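Arylesterase (Sulfolobus solfataricus, PDB 5L2P) hydrolyses aromatic esters, p-nitrophenyl fatty acid esters and aryl dialkyl phosphates such as paraoxon. Local coordinates at residues F10-Y15 and G201-D205; M79-G83 and E94-S98; G84-L88 and Y212-Y217; I150-S156 and L176-V182; V246-D251 and V280-L284. One frame throughout, in Å; residues are numbered along the deposited sequence.

In the fold
Interactions 4 and 5 meet at the inferred catalytic triad: S156 follows directly on the end of strand 150-155 in interaction 4, and its OG lies 3.0 Å from NE2 of H281 in interaction 5, which pairs with D251. Interaction 2 borders interaction 4 in the same sheet and holds H82 and G83 of the probable oxyanion hole; the centres of interactions 2 and 4 are about 11 Å apart. G84 carries that motif into interaction 3, whose centre is about 18 Å from that of interaction 2. Interaction 1 holds the loop 201-205 against helix 5-17, and from that loop F203 packs on L284 and L204 on H281, with about 13 Å between the centres of interactions 1 and 5.

Interaction 1: F10-Y15 and G201-D205; sequences FLQVYY and GYFLD
F203 carries most of this contact, pushing its ring into the side of helix 5-17 between residues of two successive turns. Its CB lies 4.1 Å from CD2 of L11. With CG anti to the backbone N, the ring is carried past L11 to Y14: F203 CD1 sits 3.5 Å from Y14 CZ, over one face of the tyrosine ring and offset toward its rim, while F203 CE1 meets Y14 CE1 and CZ. The two ring planes are 48° apart, an oblique pairing. The same CD1 also comes to the edge of the F10 ring, more loosely, 4.2 Å from CE2.

The polar half of the contact gathers at the hydroxyl of Y15. F203 N donates to Y15 OH over 2.9 Å, though the bend at the hydrogen (131°) makes this far from straight. The hydroxyl donates in turn to D205 OD2, 3.0 Å away, reaching that oxygen on its syn side and 22° out of the carboxylate plane. The other oxygen, D205 OD1, takes the N-H of G201 in a straighter bond of 3.0 Å, so the carboxylate closes the loop on itself while it holds the helix.

The segment G201-D205 belongs to the connection between helices 193-197 and 212-217. It lies against the N-terminal helix 5-17, with L3 beside L11, and its inner side faces the catalytic region, where F203 packs on L284 and L204 on H281.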
# COMPACT_ATOMS: atom_id res chain seq x y z
N PHE A 10 17.92 16.66 7.11
CA PHE A 10 18.84 16.57 5.99
C PHE A 10 18.21 17.08 4.69
O PHE A 10 18.86 17.79 3.90
CB PHE A 10 19.38 15.12 5.84
CG PHE A 10 20.12 14.88 4.55
CD1 PHE A 10 21.43 15.30 4.40
CD2 PHE A 10 19.49 14.27 3.48
CE1 PHE A 10 22.12 15.09 3.21
CE2 PHE A 10 20.14 14.08 2.27
CZ PHE A 10 21.47 14.49 2.13
N LEU A 11 16.96 16.70 4.44
CA LEU A 11 16.27 17.06 3.20
C LEU A 11 16.06 18.56 3.13
O LEU A 11 16.22 19.15 2.09
CB LEU A 11 14.91 16.31 3.10
CG LEU A 11 15.01 14.79 2.88
CD1 LEU A 11 13.66 14.15 3.02
CD2 LEU A 11 15.59 14.47 1.52
N GLN A 12 15.70 19.17 4.25
CA GLN A 12 15.56 20.64 4.33
C GLN A 12 16.85 21.36 3.95
O GLN A 12 16.83 22.30 3.16
CB GLN A 12 15.12 21.08 5.73
CG GLN A 12 13.68 20.66 6.02
CD GLN A 12 13.30 20.66 7.51
OE1 GLN A 12 14.09 21.04 8.38
NE2 GLN A 12 12.08 20.21 7.80
N VAL A 13 17.97 20.90 4.49
CA VAL A 13 19.27 21.50 4.21
C VAL A 13 19.67 21.22 2.76
O VAL A 13 20.23 22.10 2.09
CB VAL A 13 20.36 20.97 5.19
CG1 VAL A 13 21.75 21.38 4.74
CG2 VAL A 13 20.08 21.44 6.60
N TYR A 14 19.39 20.01 2.28
CA TYR A 14 19.82 19.63 0.94
C TYR A 14 19.20 20.49 -0.15
O TYR A 14 19.88 20.93 -1.09
CB TYR A 14 19.47 18.18 0.67
CG TYR A 14 19.70 17.70 -0.76
CD1 TYR A 14 20.99 17.49 -1.28
CD2 TYR A 14 18.61 17.43 -1.58
CE1 TYR A 14 21.17 17.02 -2.57
CE2 TYR A 14 18.77 16.94 -2.86
CZ TYR A 14 20.04 16.75 -3.36
OH TYR A 14 20.18 16.24 -4.65
N TYR A 15 17.90 20.72 -0.05
CA TYR A 15 17.17 21.47 -1.08
C TYR A 15 17.47 22.97 -0.99
O TYR A 15 17.49 23.66 -2.02
CB TYR A 15 15.66 21.18 -1.04
CG TYR A 15 15.33 19.84 -1.59
CD1 TYR A 15 15.44 19.59 -2.96
CD2 TYR A 15 14.93 18.78 -0.75
CE1 TYR A 15 15.15 18.34 -3.48
CE2 TYR A 15 14.66 17.51 -1.26
CZ TYR A 15 14.76 17.30 -2.62
OH TYR A 15 14.50 16.05 -3.13
N GLY A 201 11.15 15.26 -3.87
CA GLY A 201 11.17 15.75 -2.48
C GLY A 201 11.73 14.75 -1.48
O GLY A 201 11.43 14.79 -0.31
N TYR A 202 12.52 13.81 -1.97
CA TYR A 202 13.12 12.78 -1.17
C TYR A 202 14.48 12.42 -1.76
O TYR A 202 14.78 11.24 -1.95
CB TYR A 202 12.23 11.55 -1.14
CG TYR A 202 10.82 11.79 -0.62
CD1 TYR A 202 10.52 11.72 0.72
CD2 TYR A 202 9.81 12.07 -1.47
CE1 TYR A 202 9.24 11.93 1.18
CE2 TYR A 202 8.52 12.26 -1.05
CZ TYR A 202 8.23 12.18 0.29
OH TYR A 202 6.93 12.37 0.75
N PHE A 203 15.28 13.47 -2.00
CA PHE A 203 16.65 13.40 -2.50
C PHE A 203 16.75 12.87 -3.92
O PHE A 203 17.18 13.61 -4.81
CB PHE A 203 17.54 12.60 -1.56
CG PHE A 203 18.96 12.52 -2.05
CD1 PHE A 203 19.85 13.60 -1.88
CD2 PHE A 203 19.39 11.41 -2.74
CE1 PHE A 203 21.15 13.52 -2.35
CE2 PHE A 203 20.70 11.34 -3.22
CZ PHE A 203 21.58 12.40 -3.01
N LEU A 204 16.39 11.61 -4.13
CA LEU A 204 16.42 11.00 -5.45
C LEU A 204 15.30 11.52 -6.34
O LEU A 204 14.22 10.89 -6.40
CB LEU A 204 16.26 9.47 -5.36
CG LEU A 204 16.48 8.69 -6.65
CD1 LEU A 204 17.85 9.05 -7.23
CD2 LEU A 204 16.44 7.20 -6.39
N ASP A 205 15.55 12.66 -6.99
CA ASP A 205 14.54 13.27 -7.82
C ASP A 205 14.54 12.74 -9.25
O ASP A 205 15.47 12.95 -9.97
CB ASP A 205 14.69 14.79 -7.85
CG ASP A 205 14.43 15.42 -6.48
OD1 ASP A 205 13.33 15.30 -5.94
OD2 ASP A 205 15.36 16.08 -5.99

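Interaction 2: M79-G83 and E94-S98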
# COMPACT_ATOMS: atom_id res chain seq x y z
N MET A 79 32.96 -8.01 -3.99
CA MET A 79 33.16 -6.98 -5.00
C MET A 79 32.16 -5.88 -4.76
O MET A 79 30.94 -6.13 -4.70
CB MET A 79 32.95 -7.52 -6.39
CG MET A 79 33.85 -8.68 -6.77
SD MET A 79 35.57 -8.24 -6.85
CE MET A 79 35.59 -6.93 -8.04
N HIS A 80 32.66 -4.64 -4.65
CA HIS A 80 31.81 -3.52 -4.31
C HIS A 80 31.75 -2.54 -5.49
O HIS A 80 32.76 -2.00 -5.90
CB HIS A 80 32.34 -2.83 -3.06
CG HIS A 80 31.54 -1.63 -2.63
ND1 HIS A 80 32.03 -0.69 -1.75
CD2 HIS A 80 30.30 -1.21 -2.98
CE1 HIS A 80 31.12 0.25 -1.55
NE2 HIS A 80 30.06 -0.05 -2.28
N PHE A 81 30.55 -2.32 -6.01
CA PHE A 81 30.32 -1.36 -7.06
C PHE A 81 29.56 -0.18 -6.48
O PHE A 81 28.45 -0.38 -5.93
CB PHE A 81 29.52 -2.01 -8.18
CG PHE A 81 30.02 -3.38 -8.60
CD1 PHE A 81 31.35 -3.62 -8.78
CD2 PHE A 81 29.13 -4.39 -8.85
CE1 PHE A 81 31.81 -4.85 -9.21
CE2 PHE A 81 29.56 -5.64 -9.29
CZ PHE A 81 30.92 -5.88 -9.45
N HIS A 82 30.13 1.03 -6.56
CA HIS A 82 29.47 2.23 -6.02
C HIS A 82 28.26 2.65 -6.83
O HIS A 82 28.11 2.25 -7.98
CB HIS A 82 30.46 3.41 -5.94
CG HIS A 82 30.90 3.92 -7.28
ND1 HIS A 82 30.18 4.85 -7.98
CD2 HIS A 82 31.97 3.61 -8.05
CE1 HIS A 82 30.80 5.10 -9.13
NE2 HIS A 82 31.88 4.37 -9.19
N GLY A 83 27.40 3.46 -6.24
CA GLY A 83 26.26 4.05 -6.93
C GLY A 83 26.58 5.46 -7.47
O GLY A 83 27.75 5.85 -7.56
N GLU A 94 32.02 5.94 -1.70
CA GLU A 94 31.57 4.85 -0.88
C GLU A 94 32.71 4.14 -0.14
O GLU A 94 32.59 2.97 0.25
CB GLU A 94 30.75 3.88 -1.75
CG GLU A 94 29.38 4.46 -2.09
CD GLU A 94 28.48 3.52 -2.89
OE1 GLU A 94 28.62 2.27 -2.80
OE2 GLU A 94 27.61 4.06 -3.62
N ASP A 95 33.80 4.85 0.09
CA ASP A 95 34.95 4.31 0.84
C ASP A 95 34.55 3.88 2.26
O ASP A 95 34.96 2.82 2.73
CB ASP A 95 36.06 5.36 0.87
CG ASP A 95 37.32 4.88 1.59
OD1 ASP A 95 38.15 4.19 0.98
OD2 ASP A 95 37.49 5.19 2.78
N ALA A 96 33.77 4.71 2.93
CA ALA A 96 33.31 4.45 4.30
C ALA A 96 32.43 3.19 4.39
O ALA A 96 32.51 2.45 5.39
CB ALA A 96 32.54 5.65 4.88
N ILE A 97 31.64 2.95 3.35
CA ILE A 97 30.85 1.72 3.27
C ILE A 97 31.74 0.49 3.13
O ILE A 97 31.50 -0.52 3.82
CB ILE A 97 29.82 1.73 2.14
CG1 ILE A 97 28.87 2.94 2.29
CG2 ILE A 97 29.00 0.45 2.17
CD1 ILE A 97 28.20 3.11 3.65
N SER A 98 32.75 0.59 2.26
CA SER A 98 33.65 -0.53 2.02
C SER A 98 34.38 -0.94 3.27
O SER A 98 34.59 -2.12 3.49
CB SER A 98 34.66 -0.19 0.94
OG SER A 98 34.04 0.30 -0.25
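The H80 imidazole is held at its edge from two directions: S98 OG lies in the ring plane beside ND1, and E94 OE1 stands near NE2 but is somewhat tilted from that plane. NE2 donates to E94 OE1 over 2.8 Å, bent to 140° at the hydrogen, with the ring and carboxylate planes 33° apart. At ND1, S98 OG is hydrogen-bonded at 2.7 Å. With both nitrogens engaged, the ring's rotation is fixed. F153 meets this ring edge-to-face from the neighbouring strand.

Residues 79-83 and 94-98 belong to the beta-alpha-beta unit of strand 77-81, helix 95-105 and strand 108-112 in the alpha/beta hydrolase fold, and the loop after the first strand carries H82 and G83 of the motif that, by similarity, forms the oxyanion hole. E94, at the N-cap position of the helix, reaches this loop with its chain extended beyond CG. Its OE2 accepts the G83 N-H over 2.7 Å, almost straight at 175° but from above the carboxylate plane. H82 CB packs 3.6 Å from E94 CD. The H82 ring turns elsewhere: its ND1 donates to G83 O over 2.7 Å, and Y114 stacks on it.

Interaction 3: G84-L88 and Y212-Y217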
# COMPACT_ATOMS: atom_id res chain seq x y z
N GLY A 84 25.54 6.21 -7.81
CA GLY A 84 25.69 7.52 -8.42
C GLY A 84 25.08 7.63 -9.81
O GLY A 84 25.56 8.42 -10.65
N ALA A 85 24.01 6.86 -10.07
CA ALA A 85 23.22 7.01 -11.28
C ALA A 85 24.02 6.90 -12.57
O ALA A 85 23.70 7.54 -13.58
CB ALA A 85 22.48 8.32 -11.25
N TRP A 86 25.03 6.03 -12.55
CA TRP A 86 25.89 5.78 -13.71
C TRP A 86 26.69 7.01 -14.19
O TRP A 86 27.46 6.86 -15.14
CB TRP A 86 25.08 5.21 -14.88
CG TRP A 86 24.24 4.04 -14.59
CD1 TRP A 86 24.65 2.75 -14.36
CD2 TRP A 86 22.82 4.01 -14.53
NE1 TRP A 86 23.57 1.91 -14.14
CE2 TRP A 86 22.43 2.66 -14.25
CE3 TRP A 86 21.85 4.97 -14.67
CZ2 TRP A 86 21.09 2.27 -14.12
CZ3 TRP A 86 20.53 4.59 -14.55
CH2 TRP A 86 20.16 3.25 -14.28
N ILE A 87 26.53 8.18 -13.55
CA ILE A 87 27.14 9.42 -14.01
C ILE A 87 28.06 10.10 -12.99
O ILE A 87 28.78 11.04 -13.33
CB ILE A 87 26.09 10.43 -14.46
CG1 ILE A 87 25.10 10.76 -13.34
CG2 ILE A 87 25.35 9.91 -15.68
CD1 ILE A 87 24.17 11.93 -13.70
N LEU A 88 28.02 9.65 -11.73
CA LEU A 88 28.92 10.16 -10.71
C LEU A 88 29.19 9.11 -9.65
O LEU A 88 28.81 7.98 -9.78
CB LEU A 88 28.38 11.44 -10.11
CG LEU A 88 27.01 11.45 -9.43
CD1 LEU A 88 27.02 10.95 -7.99
CD2 LEU A 88 26.55 12.91 -9.48
N TYR A 212 16.85 11.93 -16.34
CA TYR A 212 18.11 12.47 -16.83
C TYR A 212 19.22 11.44 -16.77
O TYR A 212 20.01 11.34 -17.72
CB TYR A 212 18.49 13.69 -15.99
CG TYR A 212 19.77 14.35 -16.40
CD1 TYR A 212 19.94 14.79 -17.70
CD2 TYR A 212 20.80 14.56 -15.48
CE1 TYR A 212 21.12 15.42 -18.09
CE2 TYR A 212 21.98 15.21 -15.85
CZ TYR A 212 22.14 15.62 -17.17
OH TYR A 212 23.30 16.26 -17.59
N GLY A 213 19.30 10.69 -15.68
CA GLY A 213 20.39 9.74 -15.50
C GLY A 213 20.36 8.61 -16.51
O GLY A 213 21.39 8.22 -17.02
N VAL A 214 19.16 8.10 -16.80
CA VAL A 214 18.98 7.03 -17.78
C VAL A 214 19.33 7.53 -19.19
O VAL A 214 20.02 6.86 -19.90
CB VAL A 214 17.53 6.47 -17.73
CG1 VAL A 214 17.27 5.44 -18.83
CG2 VAL A 214 17.25 5.84 -16.38
N LYS A 215 18.84 8.70 -19.58
CA LYS A 215 19.14 9.28 -20.90
C LYS A 215 20.64 9.43 -21.15
O LYS A 215 21.10 9.28 -22.28
CB LYS A 215 18.50 10.66 -21.05
CG LYS A 215 17.01 10.65 -21.30
CD LYS A 215 16.51 12.08 -21.40
CE LYS A 215 14.99 12.14 -21.59
NZ LYS A 215 14.60 11.94 -23.02
N MET A 216 21.39 9.75 -20.10
CA MET A 216 22.84 9.92 -20.20
C MET A 216 23.57 8.59 -20.32
O MET A 216 24.58 8.50 -20.99
CB MET A 216 23.35 10.67 -18.97
CG MET A 216 22.75 12.04 -18.85
SD MET A 216 23.90 13.28 -19.45
CE MET A 216 24.90 13.50 -17.98
N TYR A 217 23.02 7.56 -19.68
CA TYR A 217 23.64 6.24 -19.62
C TYR A 217 23.33 5.40 -20.85
O TYR A 217 24.25 4.80 -21.42
CB TYR A 217 23.19 5.53 -18.35
CG TYR A 217 23.76 4.16 -18.11
CD1 TYR A 217 25.13 3.95 -18.18
CD2 TYR A 217 22.92 3.07 -17.78
CE1 TYR A 217 25.66 2.69 -17.95
CE2 TYR A 217 23.44 1.83 -17.55
CZ TYR A 217 24.80 1.64 -17.64
OH TYR A 217 25.33 0.39 -17.41
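W86 CG stands anti to its carbonyl carbon (chi1 -52°), and Y217 CG anti to its amide nitrogen (chi1 -178°); together these rotations lay the two rings flat on each other. The five-membered ring of W86 and the phenol ring have centroids 3.6 Å apart and planes only 3° from parallel. W86 CD2 comes within 3.4 Å of Y217 CD2, and NE1 and CD1 lie near CE2 and CZ. W86 CB adds a CH-pi contact, 3.9 Å from the centroid of the Y217 ring. The six-membered part of the indole extends past the stack to V214, where CZ3 is 4.0 Å from CG2. Next along the loop, I87 CG2 packs against M216 CB at 3.9 Å.

G84-L88, which begins with the last glycine of the probable oxyanion-hole motif, thus rests on helix 212-217. Replacing W86 by an alanine would probably leave the Y217 face without its stacking partner and N160 OD1 without the indole N-H that it accepts.

No hydrogen bond links the two segments. Cohesion across them therefore comes from dispersion and ring-face overlap, while the one polar atom of the indole is satisfied from outside, by N160.

Interaction 4: I150-S156 and L176-V182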
# COMPACT_ATOMS: atom_id res chain seq x y z
N ILE A 150 33.07 -15.74 -3.80
CA ILE A 150 33.03 -14.39 -4.34
C ILE A 150 31.60 -13.85 -4.34
O ILE A 150 30.72 -14.42 -5.00
CB ILE A 150 33.62 -14.34 -5.76
CG1 ILE A 150 35.04 -14.93 -5.75
CG2 ILE A 150 33.60 -12.91 -6.29
CD1 ILE A 150 35.74 -14.96 -7.11
N ALA A 151 31.37 -12.74 -3.63
CA ALA A 151 30.05 -12.10 -3.61
C ALA A 151 30.13 -10.70 -4.23
O ALA A 151 31.21 -10.08 -4.27
CB ALA A 151 29.56 -11.98 -2.19
N THR A 152 28.98 -10.18 -4.69
CA THR A 152 28.87 -8.84 -5.18
C THR A 152 27.96 -7.97 -4.32
O THR A 152 26.99 -8.45 -3.73
CB THR A 152 28.40 -8.82 -6.62
OG1 THR A 152 27.17 -9.53 -6.75
CG2 THR A 152 29.48 -9.40 -7.57
N PHE A 153 28.27 -6.67 -4.24
CA PHE A 153 27.55 -5.73 -3.41
C PHE A 153 27.51 -4.37 -4.11
O PHE A 153 28.45 -3.99 -4.80
CB PHE A 153 28.24 -5.63 -2.06
CG PHE A 153 27.71 -4.57 -1.17
CD1 PHE A 153 28.23 -3.27 -1.24
CD2 PHE A 153 26.73 -4.85 -0.21
CE1 PHE A 153 27.76 -2.26 -0.41
CE2 PHE A 153 26.24 -3.85 0.62
CZ PHE A 153 26.78 -2.54 0.52
N GLY A 154 26.40 -3.65 -3.99
CA GLY A 154 26.24 -2.43 -4.71
C GLY A 154 25.01 -1.66 -4.29
O GLY A 154 24.02 -2.25 -3.93
N ILE A 155 25.11 -0.32 -4.33
CA ILE A 155 24.04 0.59 -3.91
C ILE A 155 23.52 1.40 -5.10
O ILE A 155 24.28 1.97 -5.83
CB ILE A 155 24.53 1.53 -2.79
CG1 ILE A 155 24.95 0.69 -1.57
CG2 ILE A 155 23.48 2.57 -2.41
CD1 ILE A 155 25.78 1.42 -0.53
N SER A 156 22.22 1.38 -5.31
CA SER A 156 21.56 2.22 -6.33
C SER A 156 21.90 1.82 -7.80
O SER A 156 21.47 0.80 -8.29
CB SER A 156 21.85 3.69 -6.01
OG SER A 156 21.22 4.53 -6.95
N LEU A 176 29.13 -17.16 -8.54
CA LEU A 176 29.17 -16.19 -7.47
C LEU A 176 28.41 -16.80 -6.34
O LEU A 176 27.39 -17.40 -6.55
CB LEU A 176 28.49 -14.88 -7.89
CG LEU A 176 29.18 -14.15 -9.04
CD1 LEU A 176 28.36 -12.99 -9.54
CD2 LEU A 176 30.54 -13.65 -8.62
N THR A 177 28.90 -16.63 -5.13
CA THR A 177 28.24 -17.23 -3.99
C THR A 177 27.02 -16.43 -3.55
O THR A 177 26.07 -17.01 -3.03
CB THR A 177 29.22 -17.49 -2.81
OG1 THR A 177 28.53 -18.20 -1.77
CG2 THR A 177 29.75 -16.21 -2.23
N ALA A 178 27.06 -15.12 -3.75
CA ALA A 178 25.98 -14.23 -3.31
C ALA A 178 25.95 -12.91 -4.07
O ALA A 178 26.90 -12.52 -4.71
CB ALA A 178 26.12 -13.95 -1.83
N GLN A 179 24.79 -12.25 -4.01
CA GLN A 179 24.62 -10.91 -4.58
C GLN A 179 23.82 -10.04 -3.61
O GLN A 179 22.81 -10.49 -3.03
CB GLN A 179 23.88 -10.99 -5.93
CG GLN A 179 22.52 -11.67 -5.85
CD GLN A 179 21.76 -11.51 -7.15
OE1 GLN A 179 21.80 -10.43 -7.78
NE2 GLN A 179 21.08 -12.60 -7.59
N VAL A 180 24.27 -8.80 -3.44
CA VAL A 180 23.63 -7.90 -2.51
C VAL A 180 23.34 -6.55 -3.15
O VAL A 180 24.06 -5.59 -2.94
CB VAL A 180 24.50 -7.71 -1.25
CG1 VAL A 180 23.74 -6.94 -0.18
CG2 VAL A 180 24.88 -9.07 -0.69
N PRO A 181 22.24 -6.48 -3.94
CA PRO A 181 21.78 -5.20 -4.45
C PRO A 181 21.02 -4.43 -3.39
O PRO A 181 19.97 -4.88 -2.90
CB PRO A 181 20.88 -5.58 -5.62
CG PRO A 181 20.43 -6.96 -5.34
CD PRO A 181 21.39 -7.60 -4.40
N VAL A 182 21.55 -3.27 -3.03
CA VAL A 182 20.91 -2.39 -2.08
C VAL A 182 20.27 -1.24 -2.86
O VAL A 182 20.89 -0.61 -3.72
CB VAL A 182 21.94 -1.85 -1.11
CG1 VAL A 182 21.32 -0.84 -0.13
CG2 VAL A 182 22.60 -3.00 -0.37
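Strands 150-155 and 178-182 are parallel neighbours in the central sheet of the alpha/beta hydrolase fold, and directly after the first comes S156, an inferred active-site residue in a sequence that fits the nucleophile elbow (GxSxG). The axes of these two strand segments approach to 4.6 Å at an angle of 4°. The backbone bonds alternate as expected for parallel strands: T152 N to A178 O, V180 N to T152 O, G154 N to V180 O, and V182 N to G154 O. The row extends to the serine, where S156 N donates to V182 O over 2.9 Å at 169°, fixing the backbone where the strand gives way to helix 157-171. The positive phi of S156, +69°, is consistent with such an elbow.

On the face that carries A151, F153 and I155, the F153 ring meets two valines of the other strand obliquely. CD2 is 3.6 Å from V180 CG1, and CE2 is 3.9 Å from V182 CG2. Beside it, I155 CG1 lies 4.0 Å from V182 CB, the two side chains pointing the same way. An alanine in place of F153 would probably open a gap beside V180 and V182 and deprive H80 of its edge-to-face ring partner. At the strand start, I150 CG2 meets L176 CD2 at 3.9 Å.

I297 of helix 287-305 covers F153 and V180 on this face, whereas V162 of helix 157-171 packs on T152, Q179 and P181 from the opposite one. Strand 77-81 flanks the pair beyond 150-155, and strand 242-248 beyond 178-182.

Interaction 5: V246-D251 and V280-L284; sequences VTAEYD and VHAFL
D251 and H281 form the acid-histidine pair of the inferred catalytic triad of this alpha/beta hydrolase. H281 ND1 donates to D251 OD2 over 2.9 Å with an angle of 155° at the hydrogen. The oxygen lies in the imidazole plane, so the ring presents its edge, whereas the bond leaves the carboxylate from above its own plane. The two planes are almost perpendicular, at 81°. The H281 CG atom is anti to the backbone N, which brings the ring to the aspartate, and chi2 near 75° puts ND1 there with NE2 toward S156 OG, to which it is hydrogen-bonded.

Around this pair, the chain supplies the second shell. D251 OD1 accepts from L253 N and so caps the turn leading into helix 254-266, which steadies the carboxylate. A282 CB covers one face of the H281 ring, offset toward the rim.

Farther out, apolar packing sets the histidine loop against the end of strand 242-248. A248 CB is 4.1 Å from F283 CE1, and the same methyl touches the carbonyl of V280, 3.5 Å from its O. The Y250 and V280 side chains approach more distantly, CB to CG1 at 4.3 Å. The loop is also drawn together internally by a bond of F283 N to V280 O, 3.1 Å long. F283 reaches back along the strand, and its CZ stops 3.9 Å from V246 CG1, which lies at the edge of the phenyl ring.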
# COMPACT_ATOMS: atom_id res chain seq x y z
N VAL A 246 17.78 -5.16 -0.47
CA VAL A 246 17.42 -4.21 0.57
C VAL A 246 16.77 -3.01 -0.09
O VAL A 246 17.27 -2.52 -1.10
CB VAL A 246 18.63 -3.78 1.38
CG1 VAL A 246 18.23 -2.84 2.54
CG2 VAL A 246 19.33 -4.99 1.93
N THR A 247 15.62 -2.58 0.43
CA THR A 247 14.92 -1.44 -0.07
C THR A 247 14.68 -0.41 1.05
O THR A 247 14.83 -0.73 2.24
CB THR A 247 13.59 -1.82 -0.73
OG1 THR A 247 12.74 -2.53 0.18
CG2 THR A 247 13.83 -2.65 -1.98
N ALA A 248 14.28 0.80 0.66
CA ALA A 248 13.87 1.81 1.59
C ALA A 248 12.42 2.24 1.34
O ALA A 248 11.98 2.35 0.19
CB ALA A 248 14.78 3.02 1.45
N GLU A 249 11.69 2.55 2.41
CA GLU A 249 10.26 2.86 2.31
C GLU A 249 9.92 4.07 1.46
O GLU A 249 8.97 4.04 0.65
CB GLU A 249 9.67 3.01 3.72
CG GLU A 249 8.19 3.28 3.80
CD GLU A 249 7.72 3.43 5.21
OE1 GLU A 249 8.62 3.52 6.10
OE2 GLU A 249 6.46 3.43 5.46
N TYR A 250 10.65 5.16 1.62
CA TYR A 250 10.32 6.41 0.89
C TYR A 250 11.33 6.67 -0.23
O TYR A 250 11.86 7.76 -0.39
CB TYR A 250 10.24 7.56 1.89
CG TYR A 250 9.09 7.35 2.83
CD1 TYR A 250 7.77 7.42 2.40
CD2 TYR A 250 9.33 7.01 4.15
CE1 TYR A 250 6.72 7.17 3.26
CE2 TYR A 250 8.28 6.79 5.02
CZ TYR A 250 6.98 6.87 4.57
OH TYR A 250 5.92 6.64 5.39
N ASP A 251 11.58 5.62 -1.00
CA ASP A 251 12.47 5.58 -2.11
C ASP A 251 11.61 5.29 -3.33
O ASP A 251 10.79 4.39 -3.31
CB ASP A 251 13.45 4.44 -1.88
CG ASP A 251 14.52 4.32 -2.98
OD1 ASP A 251 14.36 4.87 -4.10
OD2 ASP A 251 15.54 3.63 -2.68
N VAL A 280 14.90 7.25 3.22
CA VAL A 280 14.85 7.59 1.82
C VAL A 280 15.92 6.79 1.10
O VAL A 280 16.60 5.97 1.70
CB VAL A 280 14.99 9.11 1.59
CG1 VAL A 280 13.85 9.85 2.29
CG2 VAL A 280 16.37 9.63 2.00
N HIS A 281 16.04 7.00 -0.19
CA HIS A 281 16.98 6.26 -1.01
C HIS A 281 18.40 6.30 -0.44
O HIS A 281 18.93 7.36 -0.11
CB HIS A 281 16.96 6.82 -2.41
CG HIS A 281 17.95 6.20 -3.34
ND1 HIS A 281 17.79 4.94 -3.88
CD2 HIS A 281 19.12 6.67 -3.83
CE1 HIS A 281 18.81 4.66 -4.66
NE2 HIS A 281 19.64 5.69 -4.64
N ALA A 282 18.99 5.11 -0.34
CA ALA A 282 20.39 4.95 0.14
C ALA A 282 20.63 5.36 1.60
O ALA A 282 21.73 5.44 2.03
CB ALA A 282 21.33 5.66 -0.81
N PHE A 283 19.56 5.58 2.35
CA PHE A 283 19.62 5.91 3.77
C PHE A 283 20.33 7.24 4.03
O PHE A 283 20.92 7.46 5.06
CB PHE A 283 20.23 4.75 4.58
CG PHE A 283 19.79 3.39 4.08
CD1 PHE A 283 18.46 3.00 4.12
CD2 PHE A 283 20.70 2.52 3.50
CE1 PHE A 283 18.05 1.77 3.64
CE2 PHE A 283 20.30 1.29 3.00
CZ PHE A 283 18.96 0.91 3.07
N LEU A 284 20.20 8.16 3.07
CA LEU A 284 20.79 9.48 3.17
C LEU A 284 20.16 10.30 4.27
O LEU A 284 18.94 10.27 4.47
CB LEU A 284 20.67 10.18 1.82
CG LEU A 284 21.78 9.63 0.90
CD1 LEU A 284 21.33 9.60 -0.56
CD2 LEU A 284 23.10 10.41 1.07